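Local structure of protein insensitive (Drosophila melanogaster, 4IX7) at residues 37-42 and 66-71; 2-7 and 13-18. The protein represses genes of neural development by binding a palindromic DNA site through its BEN domain, and acts as a corepressor for Suppressor of Hairless to inhibit Notch signalling. One frame throughout, in Å; residues are numbered along the deposited sequence.

Overall arrangement
Both contacts belong to the DNA-binding BEN domain, and their centres lie about 17 Å apart. Contact 2 is an N-terminal beta hairpin at the surface, its centre about 17 Å from the centre of the chain; contact 1 is buried, its centre about 6 Å from that of the chain. Helix 27-38 joins them: its last residues, Thr37 and Ile38, pack on the hairpin, with Thr37 CG2 3.7 Å from Val14 CG1 and Ile38 CD1 3.9 Å from Ile7 CD1. The next residue, Phe39, turns into contact 1. The DNA meets contact 1 through Arg41, whereas the nearest atom of contact 2 stays about 12 Å from the nucleic acid.

Contact 1 (37-42 and 66-71); sequences TIFDRE and RMLDPG. With nucleotides of chain B.
Phe39 and Leu68 meet where helix 27-38 gives way to a short turn and where strand 66-67 runs toward helix 70-84. The Phe39 ring takes Leu68 CD2 over one face in a CH-pi contact, 4.2 Å from the ring centroid and 14° off the normal. Ile38 CG2 covers the opposite face, offset toward the rim, while Asp69 CB comes in at the edge, 4.1 Å from Phe39 CE1. With CG beside the backbone N (chi1 -62°), the phenyl group swings inward between these neighbours; Leu68 is backed in turn by Ile95 and Cys99 of helix 88-112.

Two residues further on, Arg41 lies along the face of the DG1 base of chain B. Its CB sits 3.8 Å from N1 of DG1, and CG, lower over the six-membered ring, comes to 3.5 Å from C6 of DG1. A bend at chi2 (-56°) then carries the chain across the purine: NE passes above the five-membered side, and CZ hangs 4.1 Å from C8 of DG1. NH2 also stays above the base, near C8, and NH1 reaches the sugar, 3.9 Å from C2' of DG1. NH1 also forms salt bridges with Glu102 and with a DNA phosphate, which fix the guanidinium over the rim of the base. Cut back to an alanine here, the chain would probably no longer cover the guanine face, and Glu102 and the phosphate would lose this cationic mate.

Asp69 and Asp40 are N-caps. Asp69 OD1 accepts Lys72 N and, weakly, Gly71 N at 3.0 Å, and Asp40 precedes and caps helix 41-46, its OD1 also bonding Thr43 OG1. The Phe39-Leu68 packing lies between two N-capped helix starts, with Arg41 directed at the DNA, in the helical BEN domain beside its DNA-binding surface.

Contact 2 (2-7 and 13-18); sequences NVMVSI and CVPASV
Val5 and Val14 face each other as an antiparallel hydrogen-bonded pair, Val5 N giving a nearly straight bond to Val14 O (2.8 Å, 172°) and Val14 N returning one to Val5 O. Their side chains share one face of the hairpin, the one turned to the helices: both touch Phe19, and Val14 also packs on Thr37 and Ile38 of helix 27-38. Val5 CG2 rests on Ala16, 3.7 Å from its CB. Ile7, which follows the strand, brings CG2 to 3.8 Å from Val14 CG2, the two side chains crossing at about a right angle, and packs on Ile76 and Ala79 of helix 70-84.

Ser6 and Cys13 occupy the other face as a non-hydrogen-bonded pair, with Cys13 SG 3.7 Å from Ser6 CA; Ser6 OG bonds to Asn11 in the connecting loop. The side chains of Met4, a selenomethionine, and Pro15 set out in diverging directions, but bends at chi2 (-60°) and chi3 (-70°) fold Met4 back across the second strand, bringing CE to 3.9 Å from Cys13 CB and alongside the proline ring.

Beyond the strand, Ala16 N donates to Val3 O at 2.8 Å. Asn2 runs side by side with Pro15, its OD1 3.7 Å from Pro15 CB, and a water links that oxygen to Ser17 N. A short two-stranded beta hairpin, thus tied to the first turn of helix 16-19, packs on the helical BEN core.

Contact 1 (37-42 and 66-71)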
loop_
_atom_site.group_PDB
_atom_site.type_symbol
_atom_site.label_atom_id
_atom_site.label_comp_id
_atom_site.label_asym_id
_atom_site.label_seq_id
_atom_site.Cartn_x
_atom_site.Cartn_y
_atom_site.Cartn_z
ATOM N N THR C 37 14.740 -17.010 -0.090
ATOM C CA THR C 37 15.425 -18.079 -0.813
ATOM C C THR C 37 16.474 -17.504 -1.762
ATOM O O THR C 37 17.557 -18.076 -1.938
ATOM C CB THR C 37 14.418 -18.954 -1.601
ATOM O OG1 THR C 37 13.439 -19.480 -0.694
ATOM C CG2 THR C 37 15.136 -20.131 -2.266
ATOM N N ILE C 38 16.173 -16.340 -2.327
ATOM C CA ILE C 38 16.968 -15.749 -3.402
ATOM C C ILE C 38 18.012 -14.758 -2.874
ATOM O O ILE C 38 19.105 -14.626 -3.445
ATOM C CB ILE C 38 16.033 -15.071 -4.428
ATOM C CG1 ILE C 38 15.257 -16.139 -5.206
ATOM C CG2 ILE C 38 16.792 -14.147 -5.368
ATOM C CD1 ILE C 38 13.999 -15.603 -5.863
ATOM N N PHE C 39 17.686 -14.091 -1.769
ATOM C CA PHE C 39 18.560 -13.085 -1.160
ATOM C C PHE C 39 18.890 -13.471 0.272
ATOM O O PHE C 39 18.030 -14.000 0.978
ATOM C CB PHE C 39 17.849 -11.726 -1.109
ATOM C CG PHE C 39 17.495 -11.153 -2.453
ATOM C CD1 PHE C 39 18.465 -10.554 -3.243
ATOM C CD2 PHE C 39 16.187 -11.181 -2.909
ATOM C CE1 PHE C 39 18.136 -10.006 -4.486
ATOM C CE2 PHE C 39 15.847 -10.626 -4.148
ATOM C CZ PHE C 39 16.823 -10.041 -4.935
ATOM N N ASP C 40 20.114 -13.201 0.724
ATOM C CA ASP C 40 20.380 -13.376 2.150
ATOM C C ASP C 40 19.703 -12.265 2.965
ATOM O O ASP C 40 19.339 -11.213 2.420
ATOM C CB ASP C 40 21.879 -13.529 2.464
ATOM C CG ASP C 40 22.718 -12.359 1.998
ATOM O OD1 ASP C 40 22.308 -11.198 2.176
ATOM O OD2 ASP C 40 23.836 -12.612 1.480
ATOM N N ARG C 41 19.498 -12.508 4.257
ATOM C CA ARG C 41 18.748 -11.561 5.082
ATOM C C ARG C 41 19.456 -10.218 5.156
ATOM O O ARG C 41 18.804 -9.175 5.208
ATOM C CB ARG C 41 18.510 -12.093 6.503
ATOM C CG ARG C 41 17.847 -13.444 6.579
ATOM C CD ARG C 41 16.516 -13.502 5.858
ATOM N NE ARG C 41 15.974 -14.856 5.979
ATOM C CZ ARG C 41 14.986 -15.207 6.794
ATOM N NH1 ARG C 41 14.371 -14.299 7.544
ATOM N NH2 ARG C 41 14.588 -16.471 6.827
ATOM N N GLU C 42 20.786 -10.240 5.158
ATOM C CA GLU C 42 21.549 -8.993 5.233
ATOM C C GLU C 42 21.283 -8.103 4.020
ATOM O O GLU C 42 21.152 -6.889 4.157
ATOM C CB GLU C 42 23.047 -9.260 5.386
ATOM C CG GLU C 42 23.871 -8.024 5.761
ATOM C CD GLU C 42 24.488 -7.309 4.563
ATOM O OE1 GLU C 42 25.063 -6.212 4.757
ATOM O OE2 GLU C 42 24.407 -7.834 3.428
ATOM N N ARG C 66 20.493 0.713 -1.374
ATOM C CA ARG C 66 20.558 0.466 -2.815
ATOM C C ARG C 66 19.422 -0.447 -3.248
ATOM O O ARG C 66 18.831 -1.155 -2.429
ATOM C CB ARG C 66 21.890 -0.190 -3.209
ATOM C CG ARG C 66 23.147 0.451 -2.632
ATOM C CD ARG C 66 23.256 1.920 -2.974
ATOM N NE ARG C 66 23.401 2.179 -4.406
ATOM C CZ ARG C 66 23.661 3.383 -4.908
ATOM N NH1 ARG C 66 23.810 4.416 -4.090
ATOM N NH2 ARG C 66 23.766 3.556 -6.219
HETATM N N MSE C 67 19.131 -0.461 -4.538
HETATM C CA MSE C 67 18.063 -1.318 -5.027
HETATM C C MSE C 67 18.471 -2.800 -5.056
HETATM O O MSE C 67 19.621 -3.149 -5.350
HETATM C CB MSE C 67 17.565 -0.851 -6.399
HETATM C CG MSE C 67 18.382 -1.389 -7.536
HETATM SE SE MSE C 67 17.730 -0.750 -9.235
HETATM C CE MSE C 67 15.840 -0.765 -8.894
ATOM N N LEU C 68 17.519 -3.667 -4.715
ATOM C CA LEU C 68 17.704 -5.106 -4.880
ATOM C C LEU C 68 17.905 -5.406 -6.362
ATOM O O LEU C 68 17.339 -4.720 -7.219
ATOM C CB LEU C 68 16.463 -5.855 -4.375
ATOM C CG LEU C 68 16.285 -5.868 -2.859
ATOM C CD1 LEU C 68 14.879 -6.377 -2.522
ATOM C CD2 LEU C 68 17.356 -6.724 -2.204
ATOM N N ASP C 69 18.715 -6.424 -6.650
ATOM C CA ASP C 69 18.998 -6.890 -8.014
ATOM C C ASP C 69 17.730 -6.839 -8.867
ATOM O O ASP C 69 16.792 -7.596 -8.615
ATOM C CB ASP C 69 19.528 -8.332 -7.927
ATOM C CG ASP C 69 19.973 -8.901 -9.270
ATOM O OD1 ASP C 69 19.313 -8.658 -10.296
ATOM O OD2 ASP C 69 20.995 -9.626 -9.295
ATOM N N PRO C 70 17.680 -5.931 -9.862
ATOM C CA PRO C 70 16.441 -5.726 -10.617
ATOM C C PRO C 70 15.990 -6.961 -11.389
ATOM O O PRO C 70 14.788 -7.177 -11.507
ATOM C CB PRO C 70 16.800 -4.609 -11.605
ATOM C CG PRO C 70 18.008 -3.965 -11.063
ATOM C CD PRO C 70 18.740 -4.980 -10.246
ATOM N N GLY C 71 16.929 -7.745 -11.919
ATOM C CA GLY C 71 16.569 -8.914 -12.698
ATOM C C GLY C 71 15.923 -9.977 -11.828
ATOM O O GLY C 71 14.957 -10.635 -12.233
ATOM O "O5'" DG B 1 15.040 -19.574 10.650
ATOM C "C5'" DG B 1 14.557 -19.133 11.913
ATOM C "C4'" DG B 1 14.831 -17.654 12.098
ATOM O "O4'" DG B 1 16.241 -17.356 11.991
ATOM C "C3'" DG B 1 14.245 -16.776 11.009
ATOM O "O3'" DG B 1 12.912 -16.567 11.374
ATOM C "C2'" DG B 1 15.047 -15.495 11.141
ATOM C "C1'" DG B 1 16.425 -16.045 11.473
ATOM N N9 DG B 1 17.359 -16.173 10.358
ATOM C C8 DG B 1 17.364 -17.188 9.438
ATOM N N7 DG B 1 18.322 -17.080 8.562
ATOM C C5 DG B 1 19.003 -15.938 8.935
ATOM C C6 DG B 1 20.139 -15.335 8.343
ATOM O O6 DG B 1 20.766 -15.716 7.349
ATOM N N1 DG B 1 20.529 -14.185 9.015
ATOM C C2 DG B 1 19.892 -13.688 10.124
ATOM N N2 DG B 1 20.420 -12.564 10.626
ATOM N N3 DG B 1 18.820 -14.240 10.693
ATOM C C4 DG B 1 18.427 -15.361 10.043
#

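Contact 2 (2-7 and 13-18)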
loop_
_atom_site.group_PDB
_atom_site.type_symbol
_atom_site.label_atom_id
_atom_site.label_comp_id
_atom_site.label_asym_id
_atom_site.label_seq_id
_atom_site.Cartn_x
_atom_site.Cartn_y
_atom_site.Cartn_z
ATOM N N ASN C 2 18.230 -32.849 -6.627
ATOM C CA ASN C 2 17.768 -31.529 -6.213
ATOM C C ASN C 2 17.671 -30.626 -7.439
ATOM O O ASN C 2 18.659 -30.020 -7.865
ATOM C CB ASN C 2 18.714 -30.934 -5.166
ATOM C CG ASN C 2 18.304 -29.536 -4.724
ATOM O OD1 ASN C 2 17.195 -29.068 -5.008
ATOM N ND2 ASN C 2 19.205 -28.860 -4.017
ATOM N N VAL C 3 16.473 -30.550 -8.004
ATOM C CA VAL C 3 16.261 -29.837 -9.257
ATOM C C VAL C 3 15.966 -28.360 -9.014
ATOM O O VAL C 3 15.133 -28.009 -8.174
ATOM C CB VAL C 3 15.111 -30.474 -10.066
ATOM C CG1 VAL C 3 14.891 -29.723 -11.359
ATOM C CG2 VAL C 3 15.423 -31.944 -10.353
HETATM N N MSE C 4 16.660 -27.495 -9.747
HETATM C CA MSE C 4 16.409 -26.064 -9.658
HETATM C C MSE C 4 15.290 -25.674 -10.630
HETATM O O MSE C 4 15.229 -26.168 -11.760
HETATM C CB MSE C 4 17.686 -25.269 -9.947
HETATM C CG MSE C 4 18.855 -25.578 -9.017
HETATM SE SE MSE C 4 18.484 -25.204 -7.126
HETATM C CE MSE C 4 18.425 -23.263 -7.202
ATOM N N VAL C 5 14.397 -24.801 -10.173
ATOM C CA VAL C 5 13.281 -24.325 -10.971
ATOM C C VAL C 5 13.532 -22.867 -11.361
ATOM O O VAL C 5 13.759 -22.018 -10.497
ATOM C CB VAL C 5 11.945 -24.405 -10.194
ATOM C CG1 VAL C 5 10.816 -23.808 -11.018
ATOM C CG2 VAL C 5 11.626 -25.842 -9.815
ATOM N N SER C 6 13.511 -22.582 -12.662
ATOM C CA SER C 6 13.606 -21.211 -13.160
ATOM C C SER C 6 12.273 -20.503 -12.942
ATOM O O SER C 6 11.238 -20.958 -13.434
ATOM C CB SER C 6 13.947 -21.233 -14.653
ATOM O OG SER C 6 14.130 -19.926 -15.161
ATOM N N ILE C 7 12.277 -19.395 -12.203
ATOM C CA ILE C 7 11.001 -18.770 -11.837
ATOM C C ILE C 7 10.535 -17.653 -12.772
ATOM O O ILE C 7 9.389 -17.206 -12.685
ATOM C CB ILE C 7 10.968 -18.275 -10.357
ATOM C CG1 ILE C 7 11.708 -16.939 -10.204
ATOM C CG2 ILE C 7 11.503 -19.355 -9.409
ATOM C CD1 ILE C 7 11.600 -16.330 -8.809
ATOM N N CYS C 13 16.556 -18.751 -10.019
ATOM C CA CYS C 13 16.091 -20.082 -9.631
ATOM C C CYS C 13 15.959 -20.282 -8.129
ATOM O O CYS C 13 16.631 -19.620 -7.330
ATOM C CB CYS C 13 17.032 -21.154 -10.184
ATOM S SG CYS C 13 17.095 -21.216 -11.992
ATOM N N VAL C 14 15.074 -21.207 -7.769
ATOM C CA VAL C 14 14.937 -21.697 -6.405
ATOM C C VAL C 14 14.828 -23.215 -6.495
ATOM O O VAL C 14 14.449 -23.739 -7.545
ATOM C CB VAL C 14 13.667 -21.124 -5.718
ATOM C CG1 VAL C 14 13.732 -19.601 -5.655
ATOM C CG2 VAL C 14 12.401 -21.573 -6.451
ATOM N N PRO C 15 15.166 -23.933 -5.410
ATOM C CA PRO C 15 15.012 -25.389 -5.491
ATOM C C PRO C 15 13.553 -25.779 -5.704
ATOM O O PRO C 15 12.651 -25.061 -5.253
ATOM C CB PRO C 15 15.487 -25.869 -4.119
ATOM C CG PRO C 15 16.370 -24.769 -3.614
ATOM C CD PRO C 15 15.734 -23.508 -4.121
ATOM N N ALA C 16 13.323 -26.890 -6.402
ATOM C CA ALA C 16 11.963 -27.388 -6.593
ATOM C C ALA C 16 11.258 -27.603 -5.260
ATOM O O ALA C 16 10.058 -27.348 -5.146
ATOM C CB ALA C 16 11.968 -28.672 -7.403
ATOM N N SER C 17 12.002 -28.065 -4.262
ATOM C CA SER C 17 11.431 -28.321 -2.941
ATOM C C SER C 17 10.797 -27.050 -2.373
ATOM O O SER C 17 9.761 -27.107 -1.708
ATOM C CB SER C 17 12.481 -28.894 -1.985
ATOM O OG SER C 17 13.552 -27.992 -1.767
ATOM N N VAL C 18 11.407 -25.905 -2.661
ATOM C CA VAL C 18 10.866 -24.635 -2.208
ATOM C C VAL C 18 9.702 -24.198 -3.098
ATOM O O VAL C 18 8.618 -23.874 -2.605
ATOM C CB VAL C 18 11.958 -23.536 -2.169
ATOM C CG1 VAL C 18 11.346 -22.189 -1.827
ATOM C CG2 VAL C 18 13.032 -23.900 -1.160
HETATM O O HOH W 1 14.683 -29.309 -4.751
#